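Local coordinates for protein RNA silencing suppressor p19 (Carnation Italian ringspot virus, PDB 6BJV) that suppresses RNA silencing in the host plant by binding short interfering RNAs with high affinity as a homodimer, selecting them by the length of the duplex, at residues D9-A14 with K67-R72; G16-G21 with L32-P37. All coordinates share one frame; numbering follows the deposited sequence.

How the contacts relate
Both contacts dock the N-terminal part of the chain where the RNA duplex binds, and in each an extended arginine, held by protein acceptors, reaches a phosphate. Contact 1 lays helix 7-16 along strand 68-75, an outermost strand of the four-stranded sheet within this chain. Its inner half is apolar and mostly buried, and two waters join the backbones. Contact 2 pairs two loop segments between helices 7-16 and 39-45, has fewer buried residues, with Trp19 exposed, and relies on a salt bridge and a hydrogen bond from one arginine, its acceptors organised by an Asx turn. Their centres are about 12 Å apart. Arg72 connects them directly, through a salt bridge to Glu17 and a probable hydrogen bond to the carbonyl of Leu32.

Contact 1: residues D9-A14 with K67-R72; sequences DTREQA and KVVFKR. With nucleotides of chain C.
Helix 9-14 and strand 68-72 run nearly parallel, 3° between their directions and 6.8 Å between their axes at closest approach, with Arg11 beside Val68 and Ala14 beside Phe70. Arg11 extends from CG to NE across Lys67 and gives NH1 to Lys67 O at 2.8 Å. The oxygen lies in the guanidinium plane, whereas NH1 stands above the carbonyl plane. The same group grips the RNA backbone: NH2 donates to OP1 of U10 of chain C at 2.7 Å, and NH1 adds weak bonds to that oxygen and to O3' of U9 of chain C. The Lys67 carbonyl thus helps to position a phosphate-binding arginine. Deeper in, Ala14 CB rests over one face of the Phe70 ring as a CH-pi contact, 3.9 Å from its centroid, and meets Val68 CG1 at 3.6 Å. Water 1 donates to Arg11 O and accepts from Val69 N; water 2 joins Ala14 O to Lys71 N, so that solvent bridges helix and strand. Beyond this layer, strand 68-75 pairs with strand 58-65 through backbone bonds of Phe70 with Trp63 and Arg72 with Glu61, while the Phe70 side chain also packs on Phe65 of that strand.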
# COMPACT_ATOMS: atom_id res chain seq x y z
N ASP A 9 22.21 7.79 -12.87
CA ASP A 9 22.43 6.89 -13.99
C ASP A 9 22.12 5.44 -13.61
O ASP A 9 21.72 4.65 -14.47
CB ASP A 9 23.86 7.02 -14.51
CG ASP A 9 24.10 8.33 -15.24
OD1 ASP A 9 23.12 9.08 -15.46
OD2 ASP A 9 25.26 8.61 -15.60
N THR A 10 22.31 5.07 -12.34
CA THR A 10 21.91 3.74 -11.91
C THR A 10 20.39 3.59 -11.90
O THR A 10 19.86 2.53 -12.25
CB THR A 10 22.49 3.43 -10.52
OG1 THR A 10 22.15 2.09 -10.14
CG2 THR A 10 21.95 4.40 -9.48
N ARG A 11 19.68 4.65 -11.52
CA ARG A 11 18.23 4.67 -11.67
C ARG A 11 17.85 4.52 -13.13
O ARG A 11 16.87 3.83 -13.47
CB ARG A 11 17.67 5.97 -11.10
CG ARG A 11 16.23 6.31 -11.51
CD ARG A 11 15.80 7.63 -10.90
NE ARG A 11 14.45 8.01 -11.29
CZ ARG A 11 13.35 7.55 -10.70
NH1 ARG A 11 13.43 6.69 -9.69
NH2 ARG A 11 12.16 7.96 -11.12
N GLU A 12 18.60 5.16 -14.02
CA GLU A 12 18.32 5.09 -15.45
C GLU A 12 18.47 3.66 -15.97
O GLU A 12 17.70 3.22 -16.83
CB GLU A 12 19.25 6.05 -16.19
CG GLU A 12 18.77 6.44 -17.56
CD GLU A 12 19.68 7.45 -18.23
OE1 GLU A 12 20.83 7.61 -17.78
OE2 GLU A 12 19.23 8.10 -19.21
N GLN A 13 19.46 2.93 -15.46
CA GLN A 13 19.66 1.55 -15.89
C GLN A 13 18.59 0.63 -15.30
O GLN A 13 18.12 -0.30 -15.98
CB GLN A 13 21.05 1.07 -15.48
CG GLN A 13 22.19 1.76 -16.23
CD GLN A 13 23.56 1.39 -15.69
OE1 GLN A 13 23.69 0.92 -14.57
NE2 GLN A 13 24.59 1.61 -16.51
N ALA A 14 18.18 0.87 -14.06
CA ALA A 14 17.17 0.02 -13.43
C ALA A 14 15.85 0.07 -14.19
O ALA A 14 15.16 -0.94 -14.31
CB ALA A 14 16.97 0.43 -11.97
N LYS A 67 15.79 5.66 -5.10
CA LYS A 67 15.36 6.06 -6.43
C LYS A 67 15.71 5.02 -7.50
O LYS A 67 15.65 5.34 -8.69
CB LYS A 67 15.96 7.41 -6.80
CG LYS A 67 17.47 7.52 -6.60
CD LYS A 67 18.02 8.78 -7.24
CE LYS A 67 19.36 9.17 -6.64
NZ LYS A 67 19.23 9.65 -5.23
N VAL A 68 16.06 3.81 -7.10
CA VAL A 68 16.40 2.73 -8.03
C VAL A 68 15.17 1.84 -8.13
O VAL A 68 14.94 0.97 -7.28
CB VAL A 68 17.64 1.95 -7.56
CG1 VAL A 68 18.07 0.95 -8.62
CG2 VAL A 68 18.78 2.90 -7.22
N VAL A 69 14.38 2.04 -9.18
CA VAL A 69 13.05 1.45 -9.30
C VAL A 69 13.05 0.41 -10.41
O VAL A 69 13.52 0.68 -11.52
CB VAL A 69 11.99 2.54 -9.56
CG1 VAL A 69 10.60 1.92 -9.68
CG2 VAL A 69 12.02 3.59 -8.45
N PHE A 70 12.52 -0.77 -10.10
CA PHE A 70 12.31 -1.84 -11.06
C PHE A 70 10.82 -2.08 -11.24
O PHE A 70 10.03 -1.84 -10.33
CB PHE A 70 12.99 -3.13 -10.61
CG PHE A 70 14.47 -3.01 -10.40
CD1 PHE A 70 14.98 -2.51 -9.22
CD2 PHE A 70 15.36 -3.41 -11.39
CE1 PHE A 70 16.35 -2.40 -9.02
CE2 PHE A 70 16.72 -3.31 -11.20
CZ PHE A 70 17.22 -2.80 -10.01
N LYS A 71 10.44 -2.56 -12.43
CA LYS A 71 9.03 -2.75 -12.75
C LYS A 71 8.84 -3.99 -13.62
O LYS A 71 9.66 -4.28 -14.49
CB LYS A 71 8.47 -1.52 -13.47
CG LYS A 71 8.08 -0.39 -12.53
CD LYS A 71 7.83 0.91 -13.26
CE LYS A 71 7.44 2.01 -12.29
NZ LYS A 71 7.35 3.33 -12.95
N ARG A 72 7.75 -4.70 -13.36
CA ARG A 72 7.38 -5.89 -14.12
C ARG A 72 5.89 -5.86 -14.40
O ARG A 72 5.10 -5.38 -13.59
CB ARG A 72 7.74 -7.19 -13.38
CG ARG A 72 9.18 -7.63 -13.52
CD ARG A 72 9.50 -8.03 -14.95
NE ARG A 72 10.85 -8.56 -15.08
CZ ARG A 72 11.95 -7.82 -15.02
NH1 ARG A 72 11.87 -6.51 -14.83
NH2 ARG A 72 13.14 -8.40 -15.15
P U C 10 9.76 7.31 -8.74
OP1 U C 10 10.28 6.45 -9.83
OP2 U C 10 9.20 8.64 -9.08
O5' U C 10 8.67 6.49 -7.93
C5' U C 10 9.00 5.27 -7.30
C4' U C 10 7.96 4.88 -6.27
O4' U C 10 7.94 5.86 -5.20
C3' U C 10 6.52 4.84 -6.76
O3' U C 10 6.21 3.64 -7.46
C2' U C 10 5.73 5.03 -5.47
O2' U C 10 5.67 3.83 -4.72
C1' U C 10 6.62 6.02 -4.73
N1 U C 10 6.21 7.43 -4.95
C2 U C 10 5.07 7.87 -4.30
O2 U C 10 4.40 7.15 -3.58
N3 U C 10 4.75 9.18 -4.54
C4 U C 10 5.44 10.07 -5.33
O4 U C 10 5.02 11.23 -5.44
C5 U C 10 6.61 9.54 -5.97
C6 U C 10 6.94 8.27 -5.75
P U C 9 14.48 12.00 -7.69
OP1 U C 9 15.18 10.88 -8.37
OP2 U C 9 14.02 13.17 -8.49
O5' U C 9 13.21 11.41 -6.93
C5' U C 9 12.42 10.39 -7.51
C4' U C 9 12.16 9.29 -6.51
O4' U C 9 12.05 9.86 -5.17
C3' U C 9 10.86 8.53 -6.69
O3' U C 9 10.95 7.52 -7.68
C2' U C 9 10.58 8.00 -5.29
O2' U C 9 11.37 6.85 -5.01
C1' U C 9 11.08 9.16 -4.43
N1 U C 9 10.00 10.11 -4.08
C2 U C 9 9.01 9.68 -3.21
O2 U C 9 8.99 8.56 -2.73
N3 U C 9 8.05 10.62 -2.94
C4 U C 9 7.98 11.91 -3.43
O4 U C 9 7.05 12.64 -3.08
C5 U C 9 9.04 12.28 -4.32
C6 U C 9 9.99 11.38 -4.60
O HOH W 1 14.42 3.26 -11.47
O HOH W 2 12.91 -2.54 -14.58

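Contact 2: residues G16-G21 with L32-P37; sequences GERWDG and LPDESP. With nucleotides of chain D.
Arg18 meets Asp34 and Ser36 where the loop following helix 7-16 lies against segment 32-37, whose Asp34 forms an Asx turn by accepting from Ser36 N at 3.1 Å through OD2. At the start of the first segment, Gly16 O accepts the backbone N-H groups of both Trp19 and Asp20, which keeps this turn compact. The side chain of Glu17 packs on Phe70 of strand 68-75.

Arg18 comes next and carries most of the contact. With CG anti to the backbone N (chi1 -180°) and the chain extended to NE, its guanidinium reaches past Asp34 to the RNA. NE makes a salt bridge with Asp34 OD1 at 3.1 Å, approaching from above the carboxylate plane; the two flat groups stand 75° apart. OD1 also accepts from Tyr73 N, which ties this carboxylate to strand 68-75. NH2 of Arg18 has two partners, Ser36 OG at 2.8 Å and, at 2.6 Å, OP1 of G2 of chain D, to which NH1 adds a weak bond. Asp34 and Ser36 therefore act as a second shell, fixing the rotation of a guanidinium that holds a phosphate.

Trp19 folds back beside Arg18, its CH2 lying over one face of the Arg18 guanidinium, 3.4 Å above the plane and offset toward the rim. Its CZ2 is 3.6 Å from O3' of G2 of chain D, placing the indole against the sugar-phosphate backbone near the 5' end of RNA chain D. Trp19 CZ3 comes within 3.5 Å of Asp34 OD2, and that oxygen uses its syn lone pair to accept from Ser36 OG at 2.7 Å.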
# COMPACT_ATOMS: atom_id res chain seq x y z
N GLY A 16 15.59 0.67 -17.43
CA GLY A 16 15.82 -0.07 -18.66
C GLY A 16 15.89 -1.57 -18.47
O GLY A 16 15.74 -2.31 -19.44
N GLU A 17 16.11 -2.02 -17.23
CA GLU A 17 16.17 -3.46 -16.98
C GLU A 17 14.85 -4.14 -17.32
O GLU A 17 14.83 -5.34 -17.63
CB GLU A 17 16.54 -3.71 -15.52
CG GLU A 17 16.73 -5.18 -15.16
CD GLU A 17 15.43 -5.88 -14.79
OE1 GLU A 17 14.49 -5.19 -14.34
OE2 GLU A 17 15.36 -7.12 -14.94
N ARG A 18 13.74 -3.40 -17.27
CA ARG A 18 12.45 -3.98 -17.62
C ARG A 18 12.45 -4.50 -19.05
O ARG A 18 11.84 -5.54 -19.34
CB ARG A 18 11.35 -2.93 -17.44
CG ARG A 18 9.95 -3.40 -17.76
CD ARG A 18 8.93 -2.32 -17.46
NE ARG A 18 7.56 -2.74 -17.74
CZ ARG A 18 6.49 -1.97 -17.56
NH1 ARG A 18 6.62 -0.74 -17.08
NH2 ARG A 18 5.29 -2.44 -17.84
N TRP A 19 13.13 -3.81 -19.96
CA TRP A 19 13.11 -4.14 -21.38
C TRP A 19 14.29 -5.01 -21.79
O TRP A 19 14.11 -6.01 -22.49
CB TRP A 19 13.10 -2.85 -22.20
CG TRP A 19 12.17 -1.83 -21.64
CD1 TRP A 19 12.50 -0.59 -21.16
CD2 TRP A 19 10.75 -1.95 -21.49
NE1 TRP A 19 11.37 0.06 -20.72
CE2 TRP A 19 10.28 -0.75 -20.91
CE3 TRP A 19 9.82 -2.96 -21.78
CZ2 TRP A 19 8.94 -0.53 -20.62
CZ3 TRP A 19 8.49 -2.74 -21.49
CH2 TRP A 19 8.06 -1.53 -20.92
N ASP A 20 15.50 -4.66 -21.37
CA ASP A 20 16.67 -5.44 -21.72
C ASP A 20 16.79 -6.64 -20.79
O ASP A 20 15.96 -6.87 -19.91
CB ASP A 20 17.92 -4.56 -21.70
CG ASP A 20 18.13 -3.89 -20.35
OD1 ASP A 20 17.96 -4.56 -19.32
OD2 ASP A 20 18.47 -2.69 -20.34
N GLY A 21 17.85 -7.43 -20.98
CA GLY A 21 18.03 -8.67 -20.24
C GLY A 21 18.02 -8.52 -18.73
O GLY A 21 17.18 -9.12 -18.06
N LEU A 32 11.41 -13.18 -13.06
CA LEU A 32 10.68 -13.43 -14.28
C LEU A 32 10.85 -12.26 -15.24
O LEU A 32 10.92 -11.11 -14.80
CB LEU A 32 9.19 -13.65 -14.01
CG LEU A 32 8.82 -14.84 -13.13
CD1 LEU A 32 7.31 -14.88 -12.90
CD2 LEU A 32 9.29 -16.15 -13.74
N PRO A 33 10.91 -12.50 -16.55
CA PRO A 33 11.03 -11.39 -17.50
C PRO A 33 9.74 -10.58 -17.56
O PRO A 33 8.70 -10.95 -17.01
CB PRO A 33 11.32 -12.07 -18.84
CG PRO A 33 11.64 -13.49 -18.51
CD PRO A 33 10.91 -13.80 -17.25
N ASP A 34 9.82 -9.45 -18.26
CA ASP A 34 8.67 -8.58 -18.44
C ASP A 34 7.76 -9.15 -19.52
O ASP A 34 8.22 -9.71 -20.52
CB ASP A 34 9.12 -7.17 -18.82
CG ASP A 34 7.96 -6.22 -19.01
OD1 ASP A 34 7.35 -5.82 -18.00
OD2 ASP A 34 7.67 -5.86 -20.17
N GLU A 35 6.45 -9.00 -19.32
CA GLU A 35 5.44 -9.51 -20.24
C GLU A 35 4.45 -8.42 -20.63
O GLU A 35 3.27 -8.70 -20.86
CB GLU A 35 4.70 -10.71 -19.64
CG GLU A 35 5.61 -11.88 -19.27
CD GLU A 35 4.89 -12.95 -18.47
OE1 GLU A 35 3.83 -12.65 -17.89
OE2 GLU A 35 5.39 -14.10 -18.42
N SER A 36 4.92 -7.18 -20.72
CA SER A 36 4.03 -6.08 -21.06
C SER A 36 3.43 -6.31 -22.44
O SER A 36 4.18 -6.57 -23.40
CB SER A 36 4.77 -4.74 -21.03
OG SER A 36 5.37 -4.52 -19.77
N PRO A 37 2.11 -6.23 -22.60
CA PRO A 37 1.53 -6.42 -23.93
C PRO A 37 1.78 -5.22 -24.82
O PRO A 37 1.93 -4.09 -24.36
CB PRO A 37 0.03 -6.59 -23.63
CG PRO A 37 -0.18 -5.77 -22.41
CD PRO A 37 1.08 -5.93 -21.59
P G D 2 2.63 0.03 -18.71
OP1 G D 2 3.65 -0.41 -17.73
OP2 G D 2 1.57 0.99 -18.29
O5' G D 2 3.40 0.65 -19.96
C5' G D 2 4.46 -0.07 -20.58
C4' G D 2 5.08 0.73 -21.70
O4' G D 2 4.14 0.87 -22.80
C3' G D 2 5.46 2.16 -21.37
O3' G D 2 6.67 2.27 -20.64
C2' G D 2 5.50 2.81 -22.74
O2' G D 2 6.69 2.50 -23.43
C1' G D 2 4.33 2.12 -23.43
N9 G D 2 3.08 2.89 -23.33
C8 G D 2 2.00 2.66 -22.51
N7 G D 2 1.05 3.54 -22.65
C5 G D 2 1.53 4.41 -23.62
C6 G D 2 0.94 5.56 -24.19
O6 G D 2 -0.17 6.07 -23.94
N1 G D 2 1.77 6.15 -25.14
C2 G D 2 3.01 5.68 -25.49
N2 G D 2 3.67 6.37 -26.43
N3 G D 2 3.58 4.60 -24.97
C4 G D 2 2.78 4.02 -24.04
OP3 C D 1 -2.72 0.04 -17.06
P C D 1 -3.14 -0.68 -18.28
OP1 C D 1 -3.65 -2.01 -17.87
OP2 C D 1 -4.02 0.22 -19.07
O5' C D 1 -1.83 -0.93 -19.15
C5' C D 1 -1.19 -2.20 -19.15
C4' C D 1 -0.14 -2.28 -20.23
O4' C D 1 -0.77 -2.23 -21.54
C3' C D 1 0.87 -1.14 -20.26
O3' C D 1 1.91 -1.28 -19.32
C2' C D 1 1.34 -1.16 -21.71
O2' C D 1 2.28 -2.20 -21.92
C1' C D 1 0.04 -1.51 -22.44
N1 C D 1 -0.68 -0.29 -22.86
C2 C D 1 -0.20 0.43 -23.95
O2 C D 1 0.81 0.02 -24.54
N3 C D 1 -0.84 1.55 -24.35
C4 C D 1 -1.93 1.96 -23.69
N4 C D 1 -2.53 3.07 -24.12
C5 C D 1 -2.45 1.25 -22.57
C6 C D 1 -1.80 0.14 -22.19